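Local coordinates for protein farnesyl diphosphate synthase (PDB 3M0G) that probably condenses farnesyl diphosphate with isopentenyl diphosphate to make geranylgeranyl diphosphate, with magnesium as cofactor, at residues A63-L68 / C122-L127. Residues are numbered along the deposited sequence; the frame is centred on the assembly and turned at random.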
loop_
_atom_site.group_PDB
_atom_site.type_symbol
_atom_site.label_atom_id
_atom_site.label_comp_id
_atom_site.label_asym_id
_atom_site.label_seq_id
_atom_site.Cartn_x
_atom_site.Cartn_y
_atom_site.Cartn_z
ATOM N N ALA B 63 -19.562 -8.845 -2.711
ATOM C CA ALA B 63 -18.984 -7.602 -2.126
ATOM C C ALA B 63 -17.865 -7.822 -1.113
ATOM O O ALA B 63 -17.116 -6.885 -0.796
ATOM C CB ALA B 63 -20.087 -6.765 -1.476
HETATM N N MSE B 64 -17.749 -9.043 -0.595
HETATM C CA MSE B 64 -16.868 -9.306 0.557
HETATM C C MSE B 64 -15.384 -8.901 0.388
HETATM O O MSE B 64 -14.804 -8.284 1.310
HETATM C CB MSE B 64 -16.976 -10.758 1.016
HETATM C CG MSE B 64 -16.079 -11.081 2.194
HETATM SE SE MSE B 64 -16.651 -10.104 3.777
HETATM C CE MSE B 64 -18.349 -10.971 4.011
ATOM N N PRO B 65 -14.759 -9.245 -0.766
ATOM C CA PRO B 65 -13.362 -8.830 -0.926
ATOM C C PRO B 65 -13.173 -7.315 -0.806
ATOM O O PRO B 65 -12.132 -6.878 -0.347
ATOM C CB PRO B 65 -13.002 -9.308 -2.337
ATOM C CG PRO B 65 -13.976 -10.430 -2.602
ATOM C CD PRO B 65 -15.235 -10.015 -1.932
ATOM N N ALA B 66 -14.172 -6.534 -1.211
ATOM C CA ALA B 66 -14.096 -5.082 -1.069
ATOM C C ALA B 66 -14.203 -4.661 0.400
ATOM O O ALA B 66 -13.486 -3.759 0.851
ATOM C CB ALA B 66 -15.156 -4.393 -1.915
ATOM N N ALA B 67 -15.088 -5.333 1.129
ATOM C CA ALA B 67 -15.265 -5.120 2.563
ATOM C C ALA B 67 -13.994 -5.484 3.296
ATOM O O ALA B 67 -13.568 -4.774 4.204
ATOM C CB ALA B 67 -16.415 -5.959 3.082
ATOM N N LEU B 68 -13.396 -6.602 2.892
ATOM C CA LEU B 68 -12.138 -7.050 3.466
ATOM C C LEU B 68 -11.014 -6.055 3.200
ATOM O O LEU B 68 -10.235 -5.715 4.101
ATOM C CB LEU B 68 -11.787 -8.445 2.949
ATOM C CG LEU B 68 -12.592 -9.577 3.594
ATOM C CD1 LEU B 68 -12.110 -10.956 3.122
ATOM C CD2 LEU B 68 -12.542 -9.470 5.119
ATOM N N CYS B 122 -8.635 -6.325 -3.649
ATOM C CA CYS B 122 -9.321 -5.615 -4.750
ATOM C C CYS B 122 -9.249 -6.304 -6.117
ATOM O O CYS B 122 -9.958 -5.910 -7.052
ATOM C CB CYS B 122 -8.773 -4.188 -4.866
ATOM S SG CYS B 122 -9.300 -3.101 -3.475
ATOM N N THR B 123 -8.393 -7.313 -6.235
ATOM C CA THR B 123 -8.136 -7.969 -7.517
ATOM C C THR B 123 -8.903 -9.269 -7.661
ATOM O O THR B 123 -8.939 -9.843 -8.742
ATOM C CB THR B 123 -6.647 -8.309 -7.732
ATOM O OG1 THR B 123 -6.236 -9.295 -6.782
ATOM C CG2 THR B 123 -5.740 -7.068 -7.631
ATOM N N ASP B 124 -9.481 -9.739 -6.559
ATOM C CA ASP B 124 -10.285 -10.963 -6.522
ATOM C C ASP B 124 -11.412 -10.922 -7.547
ATOM O O ASP B 124 -12.292 -10.054 -7.453
ATOM C CB ASP B 124 -10.876 -11.136 -5.112
ATOM C CG ASP B 124 -11.426 -12.534 -4.862
ATOM O OD1 ASP B 124 -12.080 -13.090 -5.753
ATOM O OD2 ASP B 124 -11.214 -13.080 -3.758
ATOM N N PRO B 125 -11.406 -11.878 -8.509
ATOM C CA PRO B 125 -12.392 -11.888 -9.593
ATOM C C PRO B 125 -13.823 -12.092 -9.111
ATOM O O PRO B 125 -14.752 -11.748 -9.834
ATOM C CB PRO B 125 -11.955 -13.070 -10.466
ATOM C CG PRO B 125 -11.089 -13.903 -9.591
ATOM C CD PRO B 125 -10.409 -12.954 -8.677
ATOM N N VAL B 126 -13.988 -12.626 -7.896
ATOM C CA VAL B 126 -15.298 -12.689 -7.225
ATOM C C VAL B 126 -15.986 -11.323 -7.235
ATOM O O VAL B 126 -17.212 -11.237 -7.284
ATOM C CB VAL B 126 -15.138 -13.231 -5.771
ATOM C CG1 VAL B 126 -16.129 -12.590 -4.790
ATOM C CG2 VAL B 126 -15.242 -14.766 -5.754
ATOM N N LEU B 127 -15.186 -10.256 -7.188
ATOM C CA LEU B 127 -15.688 -8.884 -7.211
ATOM C C LEU B 127 -16.388 -8.493 -8.502
ATOM O O LEU B 127 -17.212 -7.582 -8.494
ATOM C CB LEU B 127 -14.533 -7.888 -6.975
ATOM C CG LEU B 127 -13.970 -7.783 -5.567
ATOM C CD1 LEU B 127 -12.611 -7.105 -5.615
ATOM C CD2 LEU B 127 -14.927 -7.023 -4.653
#
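Pro65 presses its ring into a shallow cradle formed by Leu127, Val126 and Asp124. The ring's CB sits 3.7 Å from CG of Leu127, the two side chains lying alongside each other and running in opposing directions. Leu127 holds its CG anti to its carbonyl carbon (chi1 -73°), and its CD2 reaches past the ring to the helix backbone, 3.6 Å from the N of Ala66, while the same methyl lies 3.8 Å from CB of Ala66. Val126 lies roughly perpendicular to the proline, its CG1 3.8 Å from the ring CG and nearly as close to CD. Asp124 closes the third side, its CB 3.9 Å from Pro65 CB and its carboxylate, through CG and OD2, lying against Pro65 CG. No hydrogen bond joins the two segments; the turn at 124-127 is held by bonds of its own. With CG anti to the backbone N (chi1 -165°), Asp124 turns OD1 back to accept from the N of Val126 at 2.9 Å through its anti lone pair, an Asx turn, while Leu127 N bonds to Asp124 O. Replacing Asp124, an alanine here would lose the carboxylate that accepts from Val126 N and would probably loosen the turn that presents Val126 and Leu127 to the proline. Behind the loop, Cys122 packs on helix 130-144; on the far side of 63-68, Ala67 packs on helix 44-55. The contact thus seats the connection between helices 104-121 and 130-144, an Asx turn leading into a short 3-10 segment, against the early part of helix 60-81, within the largely helical fold of the polyprenyl synthase family.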